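Local coordinates for protein alpha-1,4-endofucoidanase (Mariniflexile fucanivorans, PDB 6DLH) that hydrolyses alpha-1,4 linkages inside fucoidan chains as a retaining glycoside hydrolase of family GH107, this piece carrying the catalytic domain and Ig-like domains, at residues N279-G293 with F327-H341. Residues are numbered along the deposited sequence; the frame is centred on the assembly and turned at random.
Sequences NPFTSATLFDDYTFG and FRDDTRTWNDNVVAH. With CA (calcium ion), chain E.
N279 lends its amide to both loops: OD1 closes an Asx turn onto F281 N, and ND2 reaches D329 OD2 at 3.1 Å, out of the carboxylate plane, and also A326 O. With CG anti to its carbonyl carbon (chi1 -57°), F327 leans its ring into the curve of 281-284, meeting F281 O at its edge and A284 N over one face. F327 O and R332 O, with D330 OD1, N335 OD1, D336 OD1 and a water, bind the calcium ion; two further waters link S283 OG to N335 ND2 and D330 OD2. The small methyl of A284 lets the chain lie close, CB 3.5 Å from F327 CE2. L286 lays CD2 over the six-membered ring of W334, 3.8 Å from its centroid, a CH-pi contact. Beyond the type I turn from T285 to D288, D289 O accepts from V339 N. Y290 sets its edge against the face of H341, a T-shaped stack with planes at 86°. T291 N bonds V339 O, and T291 OG1 accepts from H341 N. H341 suits its place, giving a face to Y290, ND1 to T291 O at 2.7 Å and NE2 to T379 OG1; a leucine here would probably leave both oxygens without these partners. Helix 307-321 packs on P280 and F281, while residues 289-291 lie between the outermost strands, 266-269 and 341-342, bonded to I267 of the first and bridged to V339 just before the second, consistent with a barrel closed as in GH29 fucosidases.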
# COMPACT_ATOMS: atom_id res chain seq x y z
N ASN A 279 18.70 1.33 28.99
CA ASN A 279 17.80 0.60 28.11
C ASN A 279 17.55 1.44 26.87
O ASN A 279 17.13 2.59 26.96
CB ASN A 279 16.54 0.14 28.84
CG ASN A 279 15.77 -0.93 28.09
OD1 ASN A 279 15.60 -0.85 26.87
ND2 ASN A 279 15.32 -1.94 28.80
N PRO A 280 17.86 0.91 25.66
CA PRO A 280 17.64 1.66 24.42
C PRO A 280 16.16 1.80 24.05
O PRO A 280 15.84 2.50 23.09
CB PRO A 280 18.36 0.82 23.36
CG PRO A 280 18.33 -0.58 23.93
CD PRO A 280 18.49 -0.40 25.43
N PHE A 281 15.28 1.12 24.80
CA PHE A 281 13.86 1.20 24.54
C PHE A 281 13.17 1.97 25.67
O PHE A 281 13.33 1.63 26.84
CB PHE A 281 13.24 -0.19 24.37
CG PHE A 281 13.96 -1.09 23.40
CD1 PHE A 281 13.99 -0.81 22.04
CD2 PHE A 281 14.60 -2.25 23.84
CE1 PHE A 281 14.66 -1.64 21.15
CE2 PHE A 281 15.28 -3.07 22.96
CZ PHE A 281 15.29 -2.78 21.61
N THR A 282 12.40 3.00 25.30
CA THR A 282 11.43 3.62 26.19
C THR A 282 10.56 2.52 26.81
O THR A 282 10.17 1.57 26.14
CB THR A 282 10.63 4.69 25.45
OG1 THR A 282 11.53 5.76 25.16
CG2 THR A 282 9.46 5.23 26.24
N SER A 283 10.29 2.65 28.12
CA SER A 283 9.62 1.62 28.90
C SER A 283 8.25 1.28 28.32
O SER A 283 7.56 2.14 27.76
CB SER A 283 9.51 2.04 30.34
OG SER A 283 9.34 0.90 31.16
N ALA A 284 7.86 0.01 28.47
CA ALA A 284 6.57 -0.47 27.99
C ALA A 284 5.43 0.23 28.73
O ALA A 284 5.47 0.38 29.95
CB ALA A 284 6.50 -1.96 28.18
N THR A 285 4.41 0.66 27.97
CA THR A 285 3.12 0.98 28.56
C THR A 285 2.44 -0.34 28.91
O THR A 285 3.01 -1.41 28.70
CB THR A 285 2.24 1.82 27.63
OG1 THR A 285 1.91 1.03 26.49
CG2 THR A 285 2.88 3.13 27.22
N LEU A 286 1.21 -0.25 29.43
CA LEU A 286 0.45 -1.45 29.77
C LEU A 286 -0.05 -2.12 28.50
O LEU A 286 -0.63 -3.21 28.56
CB LEU A 286 -0.71 -1.06 30.70
CG LEU A 286 -0.32 -0.64 32.12
CD1 LEU A 286 -1.40 0.21 32.75
CD2 LEU A 286 -0.01 -1.85 32.99
N PHE A 287 0.19 -1.50 27.34
CA PHE A 287 -0.46 -1.93 26.11
C PHE A 287 0.56 -2.28 25.02
O PHE A 287 0.17 -2.62 23.90
CB PHE A 287 -1.55 -0.93 25.70
CG PHE A 287 -2.58 -0.72 26.77
CD1 PHE A 287 -3.54 -1.69 27.05
CD2 PHE A 287 -2.58 0.43 27.55
CE1 PHE A 287 -4.47 -1.50 28.05
CE2 PHE A 287 -3.50 0.62 28.56
CZ PHE A 287 -4.45 -0.35 28.81
N ASP A 288 1.86 -2.23 25.36
CA ASP A 288 2.93 -2.62 24.46
C ASP A 288 3.20 -4.12 24.59
O ASP A 288 3.50 -4.61 25.67
CB ASP A 288 4.21 -1.84 24.77
CG ASP A 288 4.22 -0.42 24.22
OD1 ASP A 288 4.28 -0.27 22.97
OD2 ASP A 288 4.19 0.52 25.04
N ASP A 289 3.09 -4.84 23.46
CA ASP A 289 3.49 -6.23 23.40
C ASP A 289 4.95 -6.31 22.94
O ASP A 289 5.64 -7.28 23.24
CB ASP A 289 2.59 -7.05 22.48
CG ASP A 289 1.15 -7.14 22.96
OD1 ASP A 289 0.90 -7.90 23.92
OD2 ASP A 289 0.29 -6.46 22.37
N TYR A 290 5.38 -5.30 22.19
CA TYR A 290 6.77 -5.20 21.76
C TYR A 290 7.20 -3.73 21.70
O TYR A 290 6.35 -2.83 21.70
CB TYR A 290 7.00 -5.92 20.42
CG TYR A 290 6.33 -5.32 19.20
CD1 TYR A 290 4.95 -5.36 19.04
CD2 TYR A 290 7.08 -4.78 18.18
CE1 TYR A 290 4.33 -4.83 17.91
CE2 TYR A 290 6.49 -4.26 17.04
CZ TYR A 290 5.11 -4.29 16.90
OH TYR A 290 4.53 -3.78 15.78
N THR A 291 8.51 -3.52 21.65
CA THR A 291 9.06 -2.17 21.56
C THR A 291 9.00 -1.71 20.12
O THR A 291 9.44 -2.42 19.22
CB THR A 291 10.49 -2.10 22.11
OG1 THR A 291 11.33 -2.95 21.32
CG2 THR A 291 10.57 -2.51 23.56
N PHE A 292 8.45 -0.51 19.91
CA PHE A 292 8.44 0.13 18.61
C PHE A 292 9.86 0.16 18.06
O PHE A 292 10.10 -0.20 16.90
CB PHE A 292 7.84 1.54 18.72
CG PHE A 292 7.52 2.19 17.40
CD1 PHE A 292 8.49 2.88 16.69
CD2 PHE A 292 6.23 2.14 16.89
CE1 PHE A 292 8.18 3.49 15.48
CE2 PHE A 292 5.92 2.76 15.68
CZ PHE A 292 6.89 3.43 14.98
N GLY A 293 10.80 0.60 18.91
CA GLY A 293 12.23 0.46 18.68
C GLY A 293 12.75 1.36 17.56
O GLY A 293 13.52 0.92 16.72
N PHE A 327 12.46 -5.77 28.86
CA PHE A 327 12.32 -5.08 30.13
C PHE A 327 12.49 -6.01 31.33
O PHE A 327 11.80 -5.85 32.33
CB PHE A 327 11.01 -4.28 30.17
CG PHE A 327 10.88 -3.29 29.05
CD1 PHE A 327 11.76 -2.22 28.95
CD2 PHE A 327 9.91 -3.44 28.07
CE1 PHE A 327 11.66 -1.30 27.90
CE2 PHE A 327 9.80 -2.53 27.03
CZ PHE A 327 10.67 -1.46 26.95
N ARG A 328 13.45 -6.94 31.25
CA ARG A 328 13.70 -7.83 32.38
C ARG A 328 14.71 -7.20 33.33
O ARG A 328 15.34 -7.90 34.12
CB ARG A 328 14.09 -9.24 31.90
CG ARG A 328 12.99 -10.28 32.10
CD ARG A 328 12.44 -10.99 30.88
NE ARG A 328 12.88 -12.38 30.85
CZ ARG A 328 12.16 -13.42 30.42
NH1 ARG A 328 10.93 -13.26 29.97
NH2 ARG A 328 12.70 -14.62 30.43
N ASP A 329 14.80 -5.86 33.30
CA ASP A 329 15.89 -5.13 33.94
C ASP A 329 15.36 -4.14 34.97
O ASP A 329 16.14 -3.45 35.61
CB ASP A 329 16.78 -4.46 32.89
CG ASP A 329 16.12 -3.36 32.07
OD1 ASP A 329 14.87 -3.28 32.05
OD2 ASP A 329 16.86 -2.57 31.45
N ASP A 330 14.04 -4.07 35.14
CA ASP A 330 13.44 -3.08 36.03
C ASP A 330 12.74 -3.78 37.20
O ASP A 330 12.98 -4.96 37.46
CB ASP A 330 12.53 -2.13 35.26
CG ASP A 330 11.32 -2.79 34.62
OD1 ASP A 330 11.14 -4.01 34.83
OD2 ASP A 330 10.56 -2.09 33.93
N THR A 331 11.85 -3.04 37.87
CA THR A 331 11.22 -3.50 39.10
C THR A 331 9.77 -3.92 38.86
O THR A 331 9.10 -4.37 39.79
CB THR A 331 11.34 -2.45 40.22
OG1 THR A 331 10.80 -1.21 39.77
CG2 THR A 331 12.77 -2.24 40.68
N ARG A 332 9.28 -3.79 37.61
CA ARG A 332 7.92 -4.18 37.26
C ARG A 332 7.93 -5.60 36.68
O ARG A 332 8.73 -5.90 35.80
CB ARG A 332 7.34 -3.18 36.27
CG ARG A 332 7.38 -1.73 36.74
CD ARG A 332 7.10 -0.79 35.58
NE ARG A 332 6.74 0.56 35.96
CZ ARG A 332 6.31 1.50 35.12
NH1 ARG A 332 6.17 1.24 33.83
NH2 ARG A 332 6.02 2.71 35.57
N THR A 333 7.03 -6.47 37.16
CA THR A 333 7.00 -7.86 36.71
C THR A 333 6.14 -8.00 35.46
O THR A 333 6.33 -8.92 34.66
CB THR A 333 6.42 -8.80 37.77
OG1 THR A 333 5.10 -8.34 38.10
CG2 THR A 333 7.27 -8.91 39.02
N TRP A 334 5.17 -7.10 35.29
CA TRP A 334 4.11 -7.31 34.33
C TRP A 334 4.60 -7.13 32.89
O TRP A 334 3.89 -7.51 31.96
CB TRP A 334 2.93 -6.38 34.65
CG TRP A 334 3.31 -4.94 34.82
CD1 TRP A 334 3.58 -4.31 36.00
CD2 TRP A 334 3.46 -3.96 33.78
NE1 TRP A 334 3.88 -2.99 35.76
CE2 TRP A 334 3.82 -2.74 34.42
CE3 TRP A 334 3.33 -3.97 32.39
CZ2 TRP A 334 4.05 -1.57 33.70
CZ3 TRP A 334 3.55 -2.81 31.68
CH2 TRP A 334 3.91 -1.63 32.33
N ASN A 335 5.80 -6.57 32.72
CA ASN A 335 6.32 -6.22 31.40
C ASN A 335 7.41 -7.19 30.97
O ASN A 335 8.18 -6.89 30.06
CB ASN A 335 6.78 -4.76 31.34
CG ASN A 335 7.97 -4.42 32.22
OD1 ASN A 335 8.67 -5.31 32.73
ND2 ASN A 335 8.22 -3.14 32.40
N ASP A 336 7.46 -8.36 31.61
CA ASP A 336 8.61 -9.24 31.51
C ASP A 336 8.57 -10.08 30.23
O ASP A 336 9.55 -10.76 29.93
CB ASP A 336 8.76 -10.13 32.75
CG ASP A 336 9.53 -9.47 33.88
OD1 ASP A 336 9.80 -8.24 33.81
OD2 ASP A 336 9.87 -10.20 34.83
N ASN A 337 7.45 -10.05 29.51
CA ASN A 337 7.34 -10.83 28.28
C ASN A 337 7.33 -9.92 27.05
O ASN A 337 7.27 -10.42 25.93
CB ASN A 337 6.14 -11.78 28.27
CG ASN A 337 6.23 -12.84 29.35
OD1 ASN A 337 5.30 -12.98 30.14
ND2 ASN A 337 7.34 -13.56 29.40
N VAL A 338 7.38 -8.60 27.27
CA VAL A 338 7.47 -7.64 26.18
C VAL A 338 8.72 -7.93 25.35
O VAL A 338 9.81 -8.14 25.89
CB VAL A 338 7.42 -6.19 26.72
CG1 VAL A 338 7.65 -5.15 25.64
CG2 VAL A 338 6.12 -5.92 27.46
N VAL A 339 8.55 -8.01 24.03
CA VAL A 339 9.61 -8.48 23.14
C VAL A 339 10.45 -7.30 22.66
O VAL A 339 9.93 -6.24 22.31
CB VAL A 339 9.01 -9.29 21.98
CG1 VAL A 339 10.03 -9.56 20.87
CG2 VAL A 339 8.40 -10.60 22.48
N ALA A 340 11.77 -7.49 22.65
CA ALA A 340 12.67 -6.47 22.14
C ALA A 340 12.58 -6.46 20.62
O ALA A 340 12.74 -7.49 19.98
CB ALA A 340 14.08 -6.76 22.62
N HIS A 341 12.31 -5.28 20.05
CA HIS A 341 12.17 -5.16 18.61
C HIS A 341 12.77 -3.84 18.13
O HIS A 341 12.69 -2.83 18.81
CB HIS A 341 10.69 -5.33 18.21
CG HIS A 341 10.34 -4.73 16.89
ND1 HIS A 341 10.01 -3.40 16.75
CD2 HIS A 341 10.28 -5.28 15.66
CE1 HIS A 341 9.75 -3.15 15.48
NE2 HIS A 341 9.90 -4.29 14.79
CA CA E . 10.25 -6.11 34.14
O HOH W 1 7.18 -0.74 31.74
O HOH W 2 11.42 0.13 32.27
O HOH W 3 5.68 2.60 31.26
O HOH W 4 12.09 -6.95 35.50